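Local coordinates for protein Ent-copalyl diphosphate synthase (Streptomyces platensis, PDB 5BP8) that is a bacterial terpene cyclase of largely helical build, with part of its chain related to the C-terminal domain of squalene-hopene cyclases, at residues G440-W445 against E450-M455; G360-V363 against D368-G371; A204-G209 against A225-A230. All coordinates share one frame; numbering follows the deposited sequence.

Overall arrangement
The three contacts follow one another along the chain, contact 3 first, then contact 2, then contact 1, and none touches another. Contacts 1 and 2 both fall within the range related to the squalene-hopene cyclase C-terminal domain, yet their centres are 33 Å apart and their nearest atoms about 19 Å. Contact 1 is buried, its centre 17 Å from that of the chain, whereas contact 2 lies 31 Å out. Contact 3 is across the chain's centre from contact 1, with 38 Å between their centres, and 42 Å from contact 2. A bound sulfate ion, probably from the crystallisation liquor, sits about 5 Å from the side chain of S441 in contact 1.

Contact 1 of 3, residues G440-W445 against E450-M455; sequences GSWGRW and EETAYM
The indole of W442 carries the CB of M455 on one face, over its middle: CB stands 3.4 Å from the centroid of the six-membered ring, 12° off the normal, a CH-pi contact. The chain of this selenomethionine then bends, and SE comes obliquely to 4.7 Å from the centroid of the five-membered ring of W442, a Met-aromatic contact. The indole NE1 is hydrogen-bonded to A432 O in helix 422-435. Q436, G440 and W442 have the spacing of the QW motif of squalene-hopene cyclases and their relatives: W442 packs on Q436, whose NE2 bonds to G440 O. Farther along the loop, R444 NE lies above the rim of one face of the W445 ring, while NH2 makes a salt bridge with D68 and NH1 bonds to A400 O.

Two residues at the start of helix 449-461 hold the loop backbone. W442 N gives a nearly straight bond (167°) to T452 OG1 at 2.9 Å; that hydroxyl, anti to its own carbonyl carbon (chi1 -59°), also bonds to T448 O. R444 N reaches E451 OE2 at 2.9 Å from above the carboxylate plane, and S401 OG is a second partner of OE2. The other oxygen is bound by T448 OG1 and by a water, which donates to E451 OE1 at 2.9 Å and accepts from W445 N at 2.9 Å.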
ATOM      1  N   GLY A 440      23.297  10.494  -4.590  1.00 27.35           N
ATOM      2  CA  GLY A 440      23.434   9.067  -4.336  1.00 26.39           C
ATOM      3  C   GLY A 440      22.129   8.327  -4.102  1.00 26.24           C
ATOM      4  O   GLY A 440      22.114   7.089  -4.092  1.00 25.37           O
ATOM      5  N   SER A 441      21.040   9.066  -3.883  1.00 23.72           N
ATOM      6  CA  SER A 441      19.734   8.461  -3.669  1.00 22.55           C
ATOM      7  C   SER A 441      19.064   8.043  -4.966  1.00 21.51           C
ATOM      8  O   SER A 441      19.532   8.324  -6.059  1.00 21.61           O
ATOM      9  CB  SER A 441      18.824   9.438  -2.926  1.00 22.38           C
ATOM     10  OG  SER A 441      18.407  10.502  -3.789  1.00 22.51           O
ATOM     11  N   TRP A 442      17.954   7.318  -4.830  1.00 20.73           N
ATOM     12  CA  TRP A 442      17.060   7.080  -5.941  1.00 20.24           C
ATOM     13  C   TRP A 442      15.653   7.373  -5.462  1.00 19.43           C
ATOM     14  O   TRP A 442      15.351   7.250  -4.268  1.00 18.14           O
ATOM     15  CB  TRP A 442      17.069   5.631  -6.392  1.00 20.15           C
ATOM     16  CG  TRP A 442      18.224   5.123  -7.245  1.00 20.77           C
ATOM     17  CD1 TRP A 442      18.241   4.973  -8.599  1.00 20.92           C
ATOM     18  CD2 TRP A 442      19.470   4.621  -6.769  1.00 20.88           C
ATOM     19  NE1 TRP A 442      19.427   4.387  -9.006  1.00 21.73           N
ATOM     20  CE2 TRP A 442      20.200   4.163  -7.896  1.00 21.96           C
ATOM     21  CE3 TRP A 442      20.025   4.468  -5.493  1.00 21.70           C
ATOM     22  CZ2 TRP A 442      21.457   3.602  -7.786  1.00 22.18           C
ATOM     23  CZ3 TRP A 442      21.285   3.901  -5.389  1.00 22.73           C
ATOM     24  CH2 TRP A 442      21.990   3.487  -6.537  1.00 22.43           C
ATOM     25  N   GLY A 443      14.796   7.732  -6.409  1.00 18.95           N
ATOM     26  CA  GLY A 443      13.384   7.760  -6.170  1.00 19.16           C
ATOM     27  C   GLY A 443      12.616   8.446  -7.274  1.00 19.12           C
ATOM     28  O   GLY A 443      13.181   9.252  -8.025  1.00 19.29           O
ATOM     29  N   ARG A 444      11.330   8.126  -7.353  1.00 18.59           N
ATOM     30  CA  ARG A 444      10.472   8.628  -8.412  1.00 18.71           C
ATOM     31  C   ARG A 444      10.278  10.142  -8.386  1.00 19.06           C
ATOM     32  O   ARG A 444      10.512  10.821  -9.395  1.00 18.38           O
ATOM     33  CB  ARG A 444       9.106   7.942  -8.351  1.00 18.38           C
ATOM     34  CG  ARG A 444       8.200   8.410  -9.471  1.00 18.64           C
ATOM     35  CD  ARG A 444       6.903   7.636  -9.552  1.00 18.09           C
ATOM     36  NE  ARG A 444       6.003   8.293 -10.504  1.00 17.71           N
ATOM     37  CZ  ARG A 444       4.830   7.801 -10.900  1.00 17.82           C
ATOM     38  NH1 ARG A 444       4.387   6.630 -10.464  1.00 18.29           N
ATOM     39  NH2 ARG A 444       4.088   8.496 -11.750  1.00 18.95           N
ATOM     40  N   TRP A 445       9.803  10.651  -7.252  1.00 19.69           N
ATOM     41  CA  TRP A 445       9.488  12.083  -7.111  1.00 20.82           C
ATOM     42  C   TRP A 445      10.576  12.838  -6.324  1.00 22.00           C
ATOM     43  O   TRP A 445      10.710  14.057  -6.436  1.00 22.43           O
ATOM     44  CB  TRP A 445       8.145  12.232  -6.434  1.00 19.86           C
ATOM     45  CG  TRP A 445       7.002  11.775  -7.250  1.00 19.39           C
ATOM     46  CD1 TRP A 445       6.670  12.206  -8.497  1.00 20.86           C
ATOM     47  CD2 TRP A 445       6.038  10.780  -6.906  1.00 20.41           C
ATOM     48  NE1 TRP A 445       5.552  11.566  -8.948  1.00 20.12           N
ATOM     49  CE2 TRP A 445       5.139  10.678  -7.994  1.00 19.67           C
ATOM     50  CE3 TRP A 445       5.852   9.953  -5.794  1.00 20.24           C
ATOM     51  CZ2 TRP A 445       4.059   9.795  -8.002  1.00 20.03           C
ATOM     52  CZ3 TRP A 445       4.752   9.091  -5.782  1.00 21.58           C
ATOM     53  CH2 TRP A 445       3.871   9.020  -6.885  1.00 20.32           C
ATOM     54  N   GLU A 450      13.274   4.325   1.011  1.00 18.49           N
ATOM     55  CA  GLU A 450      12.764   3.067   0.460  1.00 18.11           C
ATOM     56  C   GLU A 450      13.384   2.755  -0.903  1.00 18.26           C
ATOM     57  O   GLU A 450      13.934   1.678  -1.122  1.00 18.17           O
ATOM     58  CB  GLU A 450      11.242   3.112   0.345  1.00 18.06           C
ATOM     59  CG  GLU A 450      10.627   1.828  -0.200  1.00 18.10           C
ATOM     60  CD  GLU A 450       9.110   1.863  -0.293  1.00 18.39           C
ATOM     61  OE1 GLU A 450       8.502   2.938  -0.014  1.00 17.37           O
ATOM     62  OE2 GLU A 450       8.542   0.812  -0.644  1.00 18.50           O
ATOM     63  N   GLU A 451      13.317   3.721  -1.824  1.00 17.44           N
ATOM     64  CA  GLU A 451      13.729   3.457  -3.193  1.00 18.36           C
ATOM     65  C   GLU A 451      15.251   3.325  -3.322  1.00 19.42           C
ATOM     66  O   GLU A 451      15.748   2.502  -4.107  1.00 20.09           O
ATOM     67  CB  GLU A 451      13.160   4.501  -4.152  1.00 18.24           C
ATOM     68  CG  GLU A 451      11.626   4.548  -4.136  1.00 17.82           C
ATOM     69  CD  GLU A 451      11.056   5.791  -4.786  1.00 18.17           C
ATOM     70  OE1 GLU A 451      11.064   6.859  -4.139  1.00 18.76           O
ATOM     71  OE2 GLU A 451      10.566   5.703  -5.931  1.00 19.52           O
ATOM     72  N   THR A 452      15.973   4.114  -2.543  1.00 19.74           N
ATOM     73  CA  THR A 452      17.413   4.005  -2.480  1.00 21.26           C
ATOM     74  C   THR A 452      17.802   2.597  -1.982  1.00 21.39           C
ATOM     75  O   THR A 452      18.689   1.927  -2.576  1.00 21.95           O
ATOM     76  CB  THR A 452      18.017   5.091  -1.570  1.00 21.48           C
ATOM     77  OG1 THR A 452      17.661   6.397  -2.063  1.00 20.90           O
ATOM     78  CG2 THR A 452      19.542   4.953  -1.532  1.00 22.30           C
ATOM     79  N   ALA A 453      17.145   2.163  -0.911  1.00 20.46           N
ATOM     80  CA  ALA A 453      17.397   0.826  -0.337  1.00 20.42           C
ATOM     81  C   ALA A 453      17.218  -0.266  -1.360  1.00 20.49           C
ATOM     82  O   ALA A 453      18.074  -1.176  -1.455  1.00 20.92           O
ATOM     83  CB  ALA A 453      16.510   0.562   0.871  1.00 20.12           C
ATOM     84  N   TYR A 454      16.145  -0.183  -2.163  1.00 19.82           N
ATOM     85  CA  TYR A 454      15.917  -1.196  -3.201  1.00 20.67           C
ATOM     86  C   TYR A 454      17.058  -1.266  -4.220  1.00 21.09           C
ATOM     87  O   TYR A 454      17.462  -2.359  -4.629  1.00 21.56           O
ATOM     88  CB  TYR A 454      14.582  -0.999  -3.932  1.00 20.40           C
ATOM     89  CG  TYR A 454      13.355  -1.075  -3.023  1.00 20.04           C
ATOM     90  CD1 TYR A 454      13.354  -1.855  -1.863  1.00 20.88           C
ATOM     91  CD2 TYR A 454      12.183  -0.431  -3.377  1.00 19.69           C
ATOM     92  CE1 TYR A 454      12.233  -1.935  -1.045  1.00 21.67           C
ATOM     93  CE2 TYR A 454      11.053  -0.504  -2.578  1.00 19.82           C
ATOM     94  CZ  TYR A 454      11.084  -1.262  -1.413  1.00 20.35           C
ATOM     95  OH  TYR A 454      10.003  -1.342  -0.565  1.00 19.31           O
HETATM   96  N   MSE A 455      17.550  -0.110  -4.654  1.00 21.16           N
HETATM   97  CA  MSE A 455      18.635  -0.073  -5.634  1.00 22.23           C
HETATM   98  C   MSE A 455      19.947  -0.532  -5.062  1.00 23.35           C
HETATM   99  O   MSE A 455      20.721  -1.222  -5.755  1.00 23.50           O
HETATM  100  CB  MSE A 455      18.743   1.315  -6.270  1.00 22.70           C
HETATM  101  CG  MSE A 455      17.519   1.576  -7.143  1.00 22.25           C
HETATM  102 SE   MSE A 455      17.277   0.342  -8.647  0.65 23.07          SE
HETATM  103  CE  MSE A 455      16.013  -0.925  -7.886  1.00 22.44           C
TER
HETATM  104  O   HOH W   1       9.576   9.253  -4.758  1.00 18.35           O

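Contact 2 of 3, residues G360-V363 against D368-G371; sequences GHHV and DDAG
H362 reaches from the end of one helix to D369, at the start of the next. Its CB sets the ring off anti to the backbone N (chi1 -178°), which carries the imidazole out toward the aspartate. Beyond CG, the CD2 corner passes 3.7 Å from D369 CB, and CE1 comes 3.6 Å from D369 OD2 on the other flank of the bond. Between these two carbons NE2 donates to D369 OD2 at 2.7 Å, almost perfectly straight (177°) and in the plane of the imidazole. The oxygen accepts on its anti lone pair, away from OD1, and ring and carboxylate are turned only 23° from coplanar. OD2 has a second partner, the NE of R325, in a salt bridge, so one oxygen ties the histidine to an arginine; the nearby positive charge would probably help keep the carboxylate ionised.

Beside this polar link V363 packs on the start of the next helix: its CG1 lies 3.9 Å from A370 CA and also touches the carbonyl of D369, and V363 CB faces A370 CB at 4.4 Å. D369 takes the N-cap position, but its side chain makes no capping bond; its OD2 goes to H362 and R325 instead.

The pair closes the turn joining helix 349-365 to helix 370-386. On the latter, Y373 meets the H362 ring nearly at right angles and joins I377 against V363, while T323, R325 and P326 pack on H362 from the loop after helix 307-319.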
ATOM      1  N   GLY A 360      11.113 -21.396  -6.646  1.00 30.18           N
ATOM      2  CA  GLY A 360      12.532 -21.637  -6.863  1.00 30.30           C
ATOM      3  C   GLY A 360      13.241 -22.019  -5.591  1.00 30.86           C
ATOM      4  O   GLY A 360      14.080 -22.957  -5.572  1.00 31.39           O
ATOM      5  N   HIS A 361      12.889 -21.347  -4.498  1.00 28.97           N
ATOM      6  CA  HIS A 361      13.515 -21.652  -3.244  1.00 30.28           C
ATOM      7  C   HIS A 361      13.072 -23.021  -2.729  1.00 31.93           C
ATOM      8  O   HIS A 361      13.889 -23.769  -2.158  1.00 34.05           O
ATOM      9  CB  HIS A 361      13.221 -20.613  -2.186  1.00 29.79           C
ATOM     10  CG  HIS A 361      13.865 -20.923  -0.875  1.00 29.75           C
ATOM     11  ND1 HIS A 361      13.196 -21.561   0.144  1.00 32.31           N
ATOM     12  CD2 HIS A 361      15.130 -20.738  -0.437  1.00 29.50           C
ATOM     13  CE1 HIS A 361      14.011 -21.712   1.170  1.00 31.90           C
ATOM     14  NE2 HIS A 361      15.188 -21.216   0.845  1.00 31.36           N
ATOM     15  N   HIS A 362      11.786 -23.323  -2.915  1.00 31.47           N
ATOM     16  CA  HIS A 362      11.256 -24.619  -2.516  1.00 32.79           C
ATOM     17  C   HIS A 362      12.001 -25.763  -3.217  1.00 34.72           C
ATOM     18  O   HIS A 362      12.397 -26.718  -2.547  1.00 38.31           O
ATOM     19  CB  HIS A 362       9.784 -24.771  -2.834  1.00 31.82           C
ATOM     20  CG  HIS A 362       9.225 -26.088  -2.378  1.00 31.59           C
ATOM     21  ND1 HIS A 362       8.914 -26.338  -1.065  1.00 31.72           N
ATOM     22  CD2 HIS A 362       8.997 -27.244  -3.046  1.00 33.43           C
ATOM     23  CE1 HIS A 362       8.465 -27.579  -0.945  1.00 32.07           C
ATOM     24  NE2 HIS A 362       8.515 -28.153  -2.132  1.00 33.27           N
ATOM     25  N   VAL A 363      12.132 -25.688  -4.546  1.00 37.36           N
ATOM     26  CA  VAL A 363      12.745 -26.787  -5.315  1.00 39.83           C
ATOM     27  C   VAL A 363      14.230 -26.925  -5.045  1.00 44.19           C
ATOM     28  O   VAL A 363      14.821 -27.997  -5.292  1.00 44.63           O
ATOM     29  CB  VAL A 363      12.482 -26.743  -6.839  1.00 39.29           C
ATOM     30  CG1 VAL A 363      10.998 -26.693  -7.137  1.00 37.13           C
ATOM     31  CG2 VAL A 363      13.232 -25.618  -7.538  1.00 39.85           C
ATOM     32  N   ASP A 368      13.425 -33.144  -4.307  1.00 42.97           N
ATOM     33  CA  ASP A 368      12.443 -34.143  -4.777  1.00 43.46           C
ATOM     34  C   ASP A 368      11.181 -33.526  -5.404  1.00 43.77           C
ATOM     35  O   ASP A 368      10.467 -34.196  -6.172  1.00 39.86           O
ATOM     36  CB  ASP A 368      12.041 -35.115  -3.634  1.00 46.70           C
ATOM     37  CG  ASP A 368      13.186 -36.064  -3.212  1.00 48.49           C
ATOM     38  OD1 ASP A 368      14.238 -36.091  -3.865  1.00 50.72           O
ATOM     39  OD2 ASP A 368      13.035 -36.783  -2.203  1.00 52.46           O
ATOM     40  N   ASP A 369      10.886 -32.261  -5.066  1.00 41.36           N
ATOM     41  CA  ASP A 369       9.744 -31.556  -5.662  1.00 40.57           C
ATOM     42  C   ASP A 369      10.085 -30.786  -6.929  1.00 39.82           C
ATOM     43  O   ASP A 369       9.222 -30.084  -7.460  1.00 39.89           O
ATOM     44  CB  ASP A 369       9.098 -30.607  -4.626  1.00 40.22           C
ATOM     45  CG  ASP A 369       8.334 -31.354  -3.563  1.00 40.09           C
ATOM     46  OD1 ASP A 369       8.228 -32.591  -3.689  1.00 39.84           O
ATOM     47  OD2 ASP A 369       7.818 -30.728  -2.596  1.00 37.65           O
ATOM     48  N   ALA A 370      11.309 -30.936  -7.450  1.00 37.04           N
ATOM     49  CA  ALA A 370      11.719 -30.188  -8.635  1.00 38.27           C
ATOM     50  C   ALA A 370      10.781 -30.384  -9.829  1.00 40.41           C
ATOM     51  O   ALA A 370      10.539 -29.442 -10.579  1.00 38.73           O
ATOM     52  CB  ALA A 370      13.163 -30.503  -9.027  1.00 38.89           C
ATOM     53  N   GLY A 371      10.231 -31.587  -9.993  1.00 38.97           N
ATOM     54  CA  GLY A 371       9.276 -31.835 -11.080  1.00 39.21           C
ATOM     55  C   GLY A 371       7.915 -31.213 -10.834  1.00 38.05           C
ATOM     56  O   GLY A 371       7.223 -30.812 -11.766  1.00 39.33           O
TER

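Contact 3 of 3, residues A204-G209 against A225-A230; sequences ARPHEG and AAWLGA
P206 sets its CG over one face of the W227 indole, a CH-pi contact between a proline and a tryptophan that joins an irregular loop to helix 221-228. The tight part is small and well defined. P206 CG, the atom that does the touching, sits 3.6 Å from the centroid of the six-membered ring of W227 and 18° off its normal, displaced toward the rim, so that its closest carbon is W227 CZ2 at 3.4 Å. P206 CD follows close behind, 3.6 Å from W227 CZ2. The two side chains cross at about a right angle. W227 is swung out to meet the loop because its CG stands anti to the backbone N (chi1 -170°).

The second hold is polar and less ideal. W227 NE1 donates to A204 O, but the bond is bent (139° at the hydrogen): the carbonyl oxygen lies tilted from the indole plane, and the nitrogen in turn lies above the carbonyl plane. A204 CB adds a loose apolar touch, 4.3 Å from W227 CD1. T201 and L193, from earlier in the chain, also pack on the tryptophan.

Away from the tryptophan the two segments diverge. R205 points away from the helix into an exposed position, and beyond P206 the loop turns elsewhere: H207 stacks on H213 and sends NE2 to A210 O, while E208 and G209 are exposed. The other segment leaves its helix at G229, where phi turns positive, and the exposed A230 bonds through its N to D199 OD2. What joins the two segments is thus gathered round the indole, with W227 NE1 lying 3.0 Å from A204 O.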
ATOM      1  N   ALA A 204     -20.752  -7.229   3.650  1.00 22.32           N
ATOM      2  CA  ALA A 204     -19.425  -7.211   4.226  1.00 23.15           C
ATOM      3  C   ALA A 204     -19.499  -7.665   5.679  1.00 25.58           C
ATOM      4  O   ALA A 204     -20.431  -7.309   6.404  1.00 25.99           O
ATOM      5  CB  ALA A 204     -18.811  -5.830   4.104  1.00 23.29           C
ATOM      6  N   ARG A 205     -18.523  -8.474   6.075  1.00 26.43           N
ATOM      7  CA  ARG A 205     -18.504  -9.083   7.395  1.00 27.81           C
ATOM      8  C   ARG A 205     -17.303  -8.614   8.199  1.00 25.46           C
ATOM      9  O   ARG A 205     -16.188  -8.837   7.794  1.00 26.93           O
ATOM     10  CB  ARG A 205     -18.413 -10.593   7.274  1.00 31.44           C
ATOM     11  CG  ARG A 205     -19.498 -11.223   6.425  1.00 38.71           C
ATOM     12  CD  ARG A 205     -19.541 -12.694   6.767  1.00 45.57           C
ATOM     13  NE  ARG A 205     -20.243 -13.495   5.776  1.00 53.74           N
ATOM     14  CZ  ARG A 205     -20.693 -14.725   6.010  1.00 58.29           C
ATOM     15  NH1 ARG A 205     -20.528 -15.287   7.209  1.00 60.44           N
ATOM     16  NH2 ARG A 205     -21.318 -15.394   5.048  1.00 60.37           N
ATOM     17  N   PRO A 206     -17.541  -8.019   9.373  1.00 23.67           N
ATOM     18  CA  PRO A 206     -16.404  -7.639  10.201  1.00 22.76           C
ATOM     19  C   PRO A 206     -15.556  -8.845  10.580  1.00 22.46           C
ATOM     20  O   PRO A 206     -16.073  -9.984  10.781  1.00 22.54           O
ATOM     21  CB  PRO A 206     -17.070  -7.010  11.446  1.00 23.57           C
ATOM     22  CG  PRO A 206     -18.416  -6.585  10.972  1.00 24.71           C
ATOM     23  CD  PRO A 206     -18.814  -7.628   9.974  1.00 24.50           C
ATOM     24  N   HIS A 207     -14.261  -8.608  10.682  1.00 22.45           N
ATOM     25  CA  HIS A 207     -13.356  -9.591  11.234  1.00 22.31           C
ATOM     26  C   HIS A 207     -13.824 -10.018  12.639  1.00 22.31           C
ATOM     27  O   HIS A 207     -14.154  -9.199  13.481  1.00 21.02           O
ATOM     28  CB  HIS A 207     -11.927  -9.043  11.277  1.00 23.22           C
ATOM     29  CG  HIS A 207     -10.960  -9.928  11.995  1.00 23.00           C
ATOM     30  ND1 HIS A 207     -10.633 -11.188  11.555  1.00 23.40           N
ATOM     31  CD2 HIS A 207     -10.248  -9.728  13.125  1.00 23.49           C
ATOM     32  CE1 HIS A 207      -9.785 -11.741  12.401  1.00 23.97           C
ATOM     33  NE2 HIS A 207      -9.521 -10.867  13.354  1.00 24.36           N
ATOM     34  N   GLU A 208     -13.827 -11.324  12.863  1.00 25.02           N
ATOM     35  CA  GLU A 208     -14.224 -11.919  14.134  1.00 29.01           C
ATOM     36  C   GLU A 208     -13.194 -12.990  14.435  1.00 31.38           C
ATOM     37  O   GLU A 208     -12.905 -13.807  13.591  1.00 32.97           O
ATOM     38  CB  GLU A 208     -15.569 -12.615  13.994  1.00 33.43           C
ATOM     39  CG  GLU A 208     -16.766 -11.716  14.016  1.00 40.26           C
ATOM     40  CD  GLU A 208     -18.055 -12.494  14.248  1.00 45.83           C
ATOM     41  OE1 GLU A 208     -18.088 -13.327  15.186  1.00 49.28           O
ATOM     42  OE2 GLU A 208     -19.018 -12.273  13.488  1.00 49.80           O
ATOM     43  N   GLY A 209     -12.672 -13.043  15.638  1.00 35.31           N
ATOM     44  CA  GLY A 209     -11.620 -14.024  15.920  1.00 39.53           C
ATOM     45  C   GLY A 209     -10.408 -13.300  16.446  1.00 36.27           C
ATOM     46  O   GLY A 209     -10.533 -12.528  17.370  1.00 39.63           O
ATOM     47  N   ALA A 225     -16.189   2.407   9.361  1.00 16.11           N
ATOM     48  CA  ALA A 225     -17.078   3.515   9.686  1.00 16.42           C
ATOM     49  C   ALA A 225     -18.393   3.406   8.899  1.00 16.43           C
ATOM     50  O   ALA A 225     -19.461   3.686   9.428  1.00 16.90           O
ATOM     51  CB  ALA A 225     -16.389   4.847   9.401  1.00 16.06           C
ATOM     52  N   ALA A 226     -18.301   3.052   7.626  1.00 16.64           N
ATOM     53  CA  ALA A 226     -19.494   2.942   6.769  1.00 16.81           C
ATOM     54  C   ALA A 226     -20.388   1.804   7.266  1.00 17.18           C
ATOM     55  O   ALA A 226     -21.626   1.927   7.325  1.00 18.08           O
ATOM     56  CB  ALA A 226     -19.073   2.715   5.314  1.00 17.10           C
ATOM     57  N   TRP A 227     -19.766   0.714   7.667  1.00 16.89           N
ATOM     58  CA  TRP A 227     -20.482  -0.476   8.131  1.00 17.81           C
ATOM     59  C   TRP A 227     -21.209  -0.183   9.445  1.00 19.19           C
ATOM     60  O   TRP A 227     -22.378  -0.541   9.599  1.00 19.68           O
ATOM     61  CB  TRP A 227     -19.499  -1.643   8.301  1.00 18.40           C
ATOM     62  CG  TRP A 227     -20.137  -2.991   8.553  1.00 19.11           C
ATOM     63  CD1 TRP A 227     -20.394  -3.976   7.628  1.00 20.71           C
ATOM     64  CD2 TRP A 227     -20.582  -3.506   9.819  1.00 20.19           C
ATOM     65  NE1 TRP A 227     -20.969  -5.064   8.249  1.00 22.17           N
ATOM     66  CE2 TRP A 227     -21.131  -4.791   9.580  1.00 21.54           C
ATOM     67  CE3 TRP A 227     -20.621  -2.980  11.119  1.00 20.92           C
ATOM     68  CZ2 TRP A 227     -21.669  -5.587  10.609  1.00 22.72           C
ATOM     69  CZ3 TRP A 227     -21.167  -3.775  12.156  1.00 22.52           C
ATOM     70  CH2 TRP A 227     -21.685  -5.063  11.878  1.00 22.80           C
ATOM     71  N   LEU A 228     -20.535   0.496  10.362  1.00 18.48           N
ATOM     72  CA  LEU A 228     -21.115   0.835  11.672  1.00 20.47           C
ATOM     73  C   LEU A 228     -22.260   1.829  11.589  1.00 21.83           C
ATOM     74  O   LEU A 228     -23.125   1.836  12.453  1.00 23.53           O
ATOM     75  CB  LEU A 228     -20.038   1.466  12.567  1.00 20.37           C
ATOM     76  CG  LEU A 228     -18.988   0.493  13.101  1.00 20.27           C
ATOM     77  CD1 LEU A 228     -17.777   1.229  13.657  1.00 21.05           C
ATOM     78  CD2 LEU A 228     -19.532  -0.481  14.147  1.00 20.58           C
ATOM     79  N   GLY A 229     -22.232   2.704  10.603  1.00 21.62           N
ATOM     80  CA  GLY A 229     -23.270   3.679  10.428  1.00 25.01           C
ATOM     81  C   GLY A 229     -23.116   4.917  11.304  1.00 25.69           C
ATOM     82  O   GLY A 229     -22.106   5.110  11.997  1.00 24.42           O
ATOM     83  N   ALA A 230     -24.145   5.746  11.265  1.00 27.14           N
ATOM     84  CA  ALA A 230     -24.075   7.090  11.791  1.00 29.31           C
ATOM     85  C   ALA A 230     -24.081   7.126  13.312  1.00 30.97           C
ATOM     86  O   ALA A 230     -23.460   8.023  13.900  1.00 31.85           O
ATOM     87  CB  ALA A 230     -25.196   7.935  11.223  1.00 30.92           C
TER